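Local coordinates for FAD-dependent oxidoreductase (Actinomadura kijaniata, PDB 3M9V), which is a flavoprotein of the acyl-CoA dehydrogenase family that takes part in D-kijanose biosynthesis, probably oxidising a dTDP-linked sugar with the help of a flavin cofactor, at residues R132-A136 against G137-V141; A293-L296 against V297-D301; M336-H339 against F340-K344. All coordinates share one frame; numbering follows the deposited sequence.

Overall arrangement
The three interactions are local and lie far apart in one chain of the tetramer. Interaction 1 ends helix 121-136 and starts strand 141-147, on the other side of the chain's centre from the other two; its centre is about 45 Å from that of interaction 2 and about 30 Å from that of interaction 3. Interactions 2 and 3 sit on successive helices, 291-323 and 329-362, centres about 28 Å apart, and both touch the second subunit, where Asp301 of one chain pairs with Arg338 of the other. The side chain of Met336 is about 6 Å from the bound dTDP. That of Val141 is about 10 Å from it, while interaction 2 lies away from the nucleotide and flavin sites.

Interaction 1: residues R132-A136 against G137-V141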
loop_
_atom_site.group_PDB
_atom_site.type_symbol
_atom_site.label_atom_id
_atom_site.label_comp_id
_atom_site.label_asym_id
_atom_site.label_seq_id
_atom_site.Cartn_x
_atom_site.Cartn_y
_atom_site.Cartn_z
ATOM N N ARG A 132 -4.281 -7.955 -46.956
ATOM C CA ARG A 132 -3.420 -7.351 -47.983
ATOM C C ARG A 132 -3.630 -5.852 -48.046
ATOM O O ARG A 132 -2.697 -5.095 -48.266
ATOM C CB ARG A 132 -3.600 -7.932 -49.388
ATOM C CG ARG A 132 -4.537 -9.105 -49.479
ATOM C CD ARG A 132 -4.528 -9.632 -50.905
ATOM N NE ARG A 132 -3.207 -10.154 -51.232
ATOM C CZ ARG A 132 -2.963 -11.448 -51.396
ATOM N NH1 ARG A 132 -1.734 -11.850 -51.671
ATOM N NH2 ARG A 132 -3.961 -12.316 -51.272
ATOM N N GLY A 133 -4.848 -5.378 -47.818
ATOM C CA GLY A 133 -4.956 -3.941 -47.592
ATOM C C GLY A 133 -3.984 -3.341 -46.583
ATOM O O GLY A 133 -3.390 -2.273 -46.815
ATOM N N MET A 134 -3.847 -4.012 -45.436
ATOM C CA MET A 134 -3.085 -3.440 -44.322
ATOM C C MET A 134 -1.633 -3.309 -44.753
ATOM O O MET A 134 -0.948 -2.332 -44.441
ATOM C CB MET A 134 -3.229 -4.285 -43.049
ATOM C CG MET A 134 -4.669 -4.422 -42.561
ATOM S SD MET A 134 -4.957 -5.606 -41.221
ATOM C CE MET A 134 -3.761 -5.038 -40.026
ATOM N N VAL A 135 -1.145 -4.315 -45.472
ATOM C CA VAL A 135 0.264 -4.271 -45.883
ATOM C C VAL A 135 0.505 -3.111 -46.847
ATOM O O VAL A 135 1.504 -2.382 -46.786
ATOM C CB VAL A 135 0.649 -5.599 -46.567
ATOM C CG1 VAL A 135 2.094 -5.531 -47.073
ATOM C CG2 VAL A 135 0.452 -6.791 -45.612
ATOM N N ALA A 136 -0.458 -2.943 -47.746
ATOM C CA ALA A 136 -0.305 -2.008 -48.857
ATOM C C ALA A 136 -0.320 -0.577 -48.337
ATOM O O ALA A 136 0.079 0.349 -49.038
ATOM C CB ALA A 136 -1.459 -2.209 -49.856
ATOM N N GLY A 137 -0.799 -0.378 -47.114
ATOM C CA GLY A 137 -1.051 0.977 -46.642
ATOM C C GLY A 137 -2.465 1.463 -46.908
ATOM O O GLY A 137 -2.775 2.613 -46.601
ATOM N N ASP A 138 -3.329 0.623 -47.468
ATOM C CA ASP A 138 -4.679 1.072 -47.779
ATOM C C ASP A 138 -5.737 0.797 -46.728
ATOM O O ASP A 138 -6.817 1.377 -46.805
ATOM C CB ASP A 138 -5.203 0.503 -49.104
ATOM C CG ASP A 138 -4.301 0.843 -50.280
ATOM O OD1 ASP A 138 -3.726 1.956 -50.328
ATOM O OD2 ASP A 138 -4.147 -0.035 -51.149
ATOM N N ALA A 139 -5.474 -0.084 -45.768
ATOM C CA ALA A 139 -6.509 -0.424 -44.806
ATOM C C ALA A 139 -6.059 -0.095 -43.385
ATOM O O ALA A 139 -5.035 -0.614 -42.927
ATOM C CB ALA A 139 -6.909 -1.884 -44.926
ATOM N N VAL A 140 -6.811 0.760 -42.697
ATOM C CA VAL A 140 -6.524 1.115 -41.296
ATOM C C VAL A 140 -7.763 0.680 -40.510
ATOM O O VAL A 140 -8.852 1.221 -40.713
ATOM C CB VAL A 140 -6.192 2.621 -41.129
ATOM C CG1 VAL A 140 -6.062 3.083 -39.663
ATOM C CG2 VAL A 140 -4.925 2.960 -41.915
ATOM N N VAL A 141 -7.601 -0.344 -39.676
ATOM C CA VAL A 141 -8.727 -1.094 -39.135
ATOM C C VAL A 141 -9.022 -0.807 -37.657
ATOM O O VAL A 141 -8.234 -1.149 -36.768
ATOM C CB VAL A 141 -8.559 -2.625 -39.370
ATOM C CG1 VAL A 141 -9.858 -3.352 -39.043
ATOM C CG2 VAL A 141 -8.227 -2.936 -40.822
HETATM O O HOH W 1 -2.123 0.120 -43.836
#
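Gly133 O, near the end of helix 121-136, takes two donors from the chain that follows. Asp138 N binds it at 3.0 Å with an N-H...O angle of 136°, and Ala139 N adds a weak bond to the same Gly133 O at 3.2 Å. One residue further along the helix, Met134 O takes a weak bond from Gly137 N at 3.3 Å. Gly137 is the first residue to leave helical angles, and with its positive phi (92°) and two bonds back into the last turn this is a Schellman motif closing the helix before strand 141-147. A CB on Gly137 would jam against the carbonyl oxygen of Ala136. Gly133 is constrained as well, because the methyl of Ala139 rests 3.7 Å from Gly133 C and would collide with any side chain there.

A water bridges the two limbs, donating to Met134 O at 2.8 Å and to Ala139 O. Both carbonyls thus have more than one donor: Met134 O also holds Gly137 N, and Ala139 O receives Gln105 NE2 of helix 96-118. Gly137 O is met by Arg60 NH2, while Val141 N donates to Gln105 OE1, so that Gln105 ties down the exit of the turn through both ends of its amide.

On the apolar side, Met134 sets its CG beside the backbone N (chi1 -60°), which lays that methylene near the departing chain, where CG meets Ala139 CB at 4.1 Å and Val141 CG2 at a similar distance. On the solvent side, Asp138 bends its carboxylate back along the turn until OD2 stands 3.7 Å from Ala136 CB.

Interaction 2: residues A293-L296 against V297-D301; sequences ALTL and VAEID
Val297 N donates to Ala293 O at 3.0 Å, and the side chain of the same residue leans on that carbonyl: CG2, anti to the carbonyl carbon of its own residue, comes within 3.2 Å of Ala293 O. Val297 also packs on Leu282 of helix 264-283. At Ala298 the backbone bond to Leu294 O follows at 3.1 Å, the methyl stands 3.6 Å from Thr295 O, and Leu398 of the second subunit packs on Ala298.

Glu299 N donates to Thr295 O at 2.9 Å. Its CG runs beside the backbone N and touches Thr295 O at 3.3 Å; the bend at the next bond (chi2 -85°) then turns the carboxylate away from Thr295. Glu299 OE1 forms a salt bridge with Arg349 NH2 of the second subunit, and Glu299 OE2 a hydrogen bond with Tyr391 OH of that subunit.

Ile300 N makes the straightest bond of the four, 174° at N-H...O, to Leu296 O. Its longer branch lies back over that oxygen, with CG1 at 3.3 Å from Leu296 O, and Leu361 of helix 329-362 touches both Leu296 and Ile300. Asp301 closes the segment with its N bonded to Val297 O; its carboxylate serves Tyr275 of the same chain and Arg338 of the second subunit. These are regular i to i+4 turns of an alpha helix, helix 291-323 of the C-terminal all-helical domain that acyl-CoA dehydrogenases use in building their tetramer.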
loop_
_atom_site.group_PDB
_atom_site.type_symbol
_atom_site.label_atom_id
_atom_site.label_comp_id
_atom_site.label_asym_id
_atom_site.label_seq_id
_atom_site.Cartn_x
_atom_site.Cartn_y
_atom_site.Cartn_z
ATOM N N ALA A 293 15.272 9.884 -1.602
ATOM C CA ALA A 293 15.305 9.758 -3.058
ATOM C C ALA A 293 15.980 8.442 -3.401
ATOM O O ALA A 293 15.550 7.755 -4.336
ATOM C CB ALA A 293 16.007 10.961 -3.744
ATOM N N LEU A 294 16.991 8.051 -2.629
ATOM C CA LEU A 294 17.699 6.798 -2.930
ATOM C C LEU A 294 16.729 5.650 -2.686
ATOM O O LEU A 294 16.723 4.655 -3.414
ATOM C CB LEU A 294 18.880 6.585 -1.975
ATOM C CG LEU A 294 20.044 7.564 -2.181
ATOM C CD1 LEU A 294 21.111 7.271 -1.128
ATOM C CD2 LEU A 294 20.586 7.462 -3.599
ATOM N N THR A 295 15.905 5.790 -1.655
ATOM C CA THR A 295 15.004 4.694 -1.271
ATOM C C THR A 295 13.904 4.567 -2.331
ATOM O O THR A 295 13.673 3.466 -2.815
ATOM C CB THR A 295 14.407 4.981 0.122
ATOM O OG1 THR A 295 15.459 4.970 1.092
ATOM C CG2 THR A 295 13.341 3.938 0.524
ATOM N N LEU A 296 13.278 5.666 -2.747
ATOM C CA LEU A 296 12.355 5.709 -3.894
ATOM C C LEU A 296 12.903 5.080 -5.184
ATOM O O LEU A 296 12.246 4.265 -5.847
ATOM C CB LEU A 296 11.957 7.162 -4.182
ATOM C CG LEU A 296 10.802 7.683 -3.307
ATOM C CD1 LEU A 296 10.540 9.104 -3.760
ATOM C CD2 LEU A 296 9.569 6.815 -3.541
ATOM N N VAL A 297 14.138 5.433 -5.525
ATOM C CA VAL A 297 14.777 4.875 -6.699
ATOM C C VAL A 297 14.846 3.350 -6.577
ATOM O O VAL A 297 14.564 2.648 -7.551
ATOM C CB VAL A 297 16.222 5.452 -6.894
ATOM C CG1 VAL A 297 16.983 4.575 -7.889
ATOM C CG2 VAL A 297 16.093 6.912 -7.394
ATOM N N ALA A 298 15.217 2.823 -5.410
ATOM C CA ALA A 298 15.365 1.372 -5.283
ATOM C C ALA A 298 13.940 0.791 -5.367
ATOM O O ALA A 298 13.737 -0.237 -6.002
ATOM C CB ALA A 298 16.045 0.988 -3.940
ATOM N N GLU A 299 12.947 1.431 -4.761
ATOM C CA GLU A 299 11.598 0.856 -4.730
ATOM C C GLU A 299 11.008 0.821 -6.142
ATOM O O GLU A 299 10.428 -0.181 -6.570
ATOM C CB GLU A 299 10.653 1.656 -3.813
ATOM C CG GLU A 299 10.953 1.580 -2.311
ATOM C CD GLU A 299 10.321 0.354 -1.690
ATOM O OE1 GLU A 299 9.384 -0.221 -2.316
ATOM O OE2 GLU A 299 10.784 -0.038 -0.594
ATOM N N ILE A 300 11.132 1.929 -6.863
ATOM C CA ILE A 300 10.740 1.964 -8.261
ATOM C C ILE A 300 11.439 0.957 -9.147
ATOM O O ILE A 300 10.807 0.279 -9.964
ATOM C CB ILE A 300 10.928 3.375 -8.866
ATOM C CG1 ILE A 300 9.977 4.347 -8.173
ATOM C CG2 ILE A 300 10.880 3.331 -10.378
ATOM C CD1 ILE A 300 10.349 5.825 -8.366
ATOM N N ASP A 301 12.757 0.855 -8.990
ATOM C CA ASP A 301 13.522 -0.101 -9.787
ATOM C C ASP A 301 12.942 -1.504 -9.591
ATOM O O ASP A 301 12.835 -2.313 -10.517
ATOM C CB ASP A 301 14.991 -0.106 -9.283
ATOM C CG ASP A 301 15.938 -0.721 -10.288
ATOM O OD1 ASP A 301 16.028 -0.174 -11.389
ATOM O OD2 ASP A 301 16.586 -1.745 -10.042
#

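Interaction 3: residues M336-H339 against F340-K344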
loop_
_atom_site.group_PDB
_atom_site.type_symbol
_atom_site.label_atom_id
_atom_site.label_comp_id
_atom_site.label_asym_id
_atom_site.label_seq_id
_atom_site.Cartn_x
_atom_site.Cartn_y
_atom_site.Cartn_z
ATOM N N MET A 336 -6.572 -18.370 -20.954
ATOM C CA MET A 336 -5.996 -17.176 -21.560
ATOM C C MET A 336 -6.500 -15.921 -20.861
ATOM O O MET A 336 -5.707 -15.055 -20.496
ATOM C CB MET A 336 -6.270 -17.152 -23.054
ATOM C CG MET A 336 -5.460 -18.228 -23.793
ATOM S SD MET A 336 -5.744 -18.188 -25.583
ATOM C CE MET A 336 -5.004 -16.631 -26.049
ATOM N N MET A 337 -7.795 -15.875 -20.581
ATOM C CA MET A 337 -8.381 -14.713 -19.934
ATOM C C MET A 337 -7.934 -14.519 -18.475
ATOM O O MET A 337 -7.737 -13.411 -17.976
ATOM C CB MET A 337 -9.907 -14.766 -20.085
ATOM C CG MET A 337 -10.588 -13.535 -19.517
ATOM S SD MET A 337 -10.209 -12.004 -20.429
ATOM C CE MET A 337 -10.718 -12.230 -22.122
ATOM N N ARG A 338 -7.744 -15.626 -17.776
ATOM C CA ARG A 338 -7.223 -15.592 -16.418
ATOM C C ARG A 338 -5.779 -15.068 -16.379
ATOM O O ARG A 338 -5.472 -14.204 -15.571
ATOM C CB ARG A 338 -7.265 -17.007 -15.828
ATOM C CG ARG A 338 -6.682 -17.068 -14.404
ATOM C CD ARG A 338 -7.767 -16.708 -13.399
ATOM N NE ARG A 338 -7.533 -17.098 -12.001
ATOM C CZ ARG A 338 -7.840 -18.282 -11.482
ATOM N NH1 ARG A 338 -8.352 -19.234 -12.244
ATOM N NH2 ARG A 338 -7.620 -18.531 -10.201
ATOM N N HIS A 339 -4.877 -15.570 -17.214
ATOM C CA HIS A 339 -3.572 -14.923 -17.330
ATOM C C HIS A 339 -3.678 -13.433 -17.628
ATOM O O HIS A 339 -2.987 -12.669 -16.960
ATOM C CB HIS A 339 -2.689 -15.514 -18.431
ATOM C CG HIS A 339 -2.084 -16.840 -18.074
ATOM N ND1 HIS A 339 -0.928 -16.958 -17.330
ATOM C CD2 HIS A 339 -2.479 -18.105 -18.364
ATOM C CE1 HIS A 339 -0.613 -18.239 -17.210
ATOM N NE2 HIS A 339 -1.551 -18.955 -17.809
ATOM N N PHE A 340 -4.491 -13.042 -18.615
ATOM C CA PHE A 340 -4.712 -11.640 -19.001
ATOM C C PHE A 340 -5.190 -10.853 -17.781
ATOM O O PHE A 340 -4.612 -9.824 -17.403
ATOM C CB PHE A 340 -5.710 -11.556 -20.173
ATOM C CG PHE A 340 -6.010 -10.173 -20.710
ATOM C CD1 PHE A 340 -5.236 -9.048 -20.404
ATOM C CD2 PHE A 340 -7.128 -9.993 -21.534
ATOM C CE1 PHE A 340 -5.541 -7.776 -20.937
ATOM C CE2 PHE A 340 -7.489 -8.717 -22.020
ATOM C CZ PHE A 340 -6.678 -7.602 -21.722
ATOM N N GLN A 341 -6.287 -11.294 -17.172
ATOM C CA GLN A 341 -6.834 -10.480 -16.092
ATOM C C GLN A 341 -6.002 -10.378 -14.797
ATOM O O GLN A 341 -6.011 -9.342 -14.132
ATOM C CB GLN A 341 -8.303 -10.802 -15.821
ATOM C CG GLN A 341 -9.118 -10.696 -17.130
ATOM C CD GLN A 341 -9.209 -9.257 -17.625
ATOM O OE1 GLN A 341 -9.420 -8.329 -16.831
ATOM N NE2 GLN A 341 -9.095 -9.066 -18.942
ATOM N N CYS A 342 -5.326 -11.451 -14.411
ATOM C CA CYS A 342 -4.445 -11.412 -13.248
ATOM C C CYS A 342 -3.385 -10.332 -13.493
ATOM O O CYS A 342 -3.132 -9.503 -12.628
ATOM C CB CYS A 342 -3.713 -12.756 -13.085
ATOM S SG CYS A 342 -4.821 -13.917 -12.271
ATOM N N ALA A 343 -2.776 -10.384 -14.669
ATOM C CA ALA A 343 -1.695 -9.443 -15.023
ATOM C C ALA A 343 -2.191 -8.008 -15.171
ATOM O O ALA A 343 -1.517 -7.063 -14.759
ATOM C CB ALA A 343 -0.951 -9.875 -16.302
ATOM N N LYS A 344 -3.362 -7.838 -15.779
ATOM C CA LYS A 344 -3.959 -6.516 -15.956
ATOM C C LYS A 344 -4.220 -5.791 -14.645
ATOM O O LYS A 344 -3.926 -4.603 -14.496
ATOM C CB LYS A 344 -5.284 -6.602 -16.750
ATOM C CG LYS A 344 -5.852 -5.227 -17.113
ATOM C CD LYS A 344 -7.180 -5.322 -17.899
ATOM C CE LYS A 344 -7.508 -4.044 -18.676
ATOM N NZ LYS A 344 -8.178 -3.168 -17.697
#
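Met336 O accepts Phe340 N at 3.0 Å, the first of four successive i to i+4 bonds in helix 329-362, part of the helical C-terminal domain of the acyl-CoA dehydrogenase fold. The Met336 side chain itself leads off to Ala254 and Leu321, near Arg332 of the dTDP site.

Met337 carries most of the side-chain contact. Its O takes Gln341 N in a bond with an N-H...O angle of 168°. Its CG stands anti to the backbone N (chi1 -176°), and the bend at chi2 brings the sulfur forward along the helix, side by side with Gln341, whose NE2 is 3.5 Å and CG 3.7 Å from Met337 SD. The same sulfur makes an oblique Met-aromatic contact with Phe340, at 3.8 Å from SD to CD2. Gln341 NE2 sits over one face of the Phe340 ring, offset toward its rim, while the amide binds the backbone beyond: OE1 to Tyr389 N and NE2 to Pro388 O. With an alanine in place of Gln341, Tyr389 N and Pro388 O would probably lose their amide partner, and the Met337 sulfur one of the groups lying beside it.

Arg338 O binds Cys342 N, and the Cys342 thiol stays beside that carbonyl. The guanidinium extends to Asp301 of the second subunit in a salt bridge through NE, and its flank packs on helix 391-402.

His339 O receives Ala343 N. The imidazole, with CG beside the backbone N, points to the second subunit, where His339 ND1 is hydrogen-bonded to Tyr305 OH of that subunit and the two rings meet with planes at about 80°. One turn on, Ala343 CB lies 3.5 Å from His339 O.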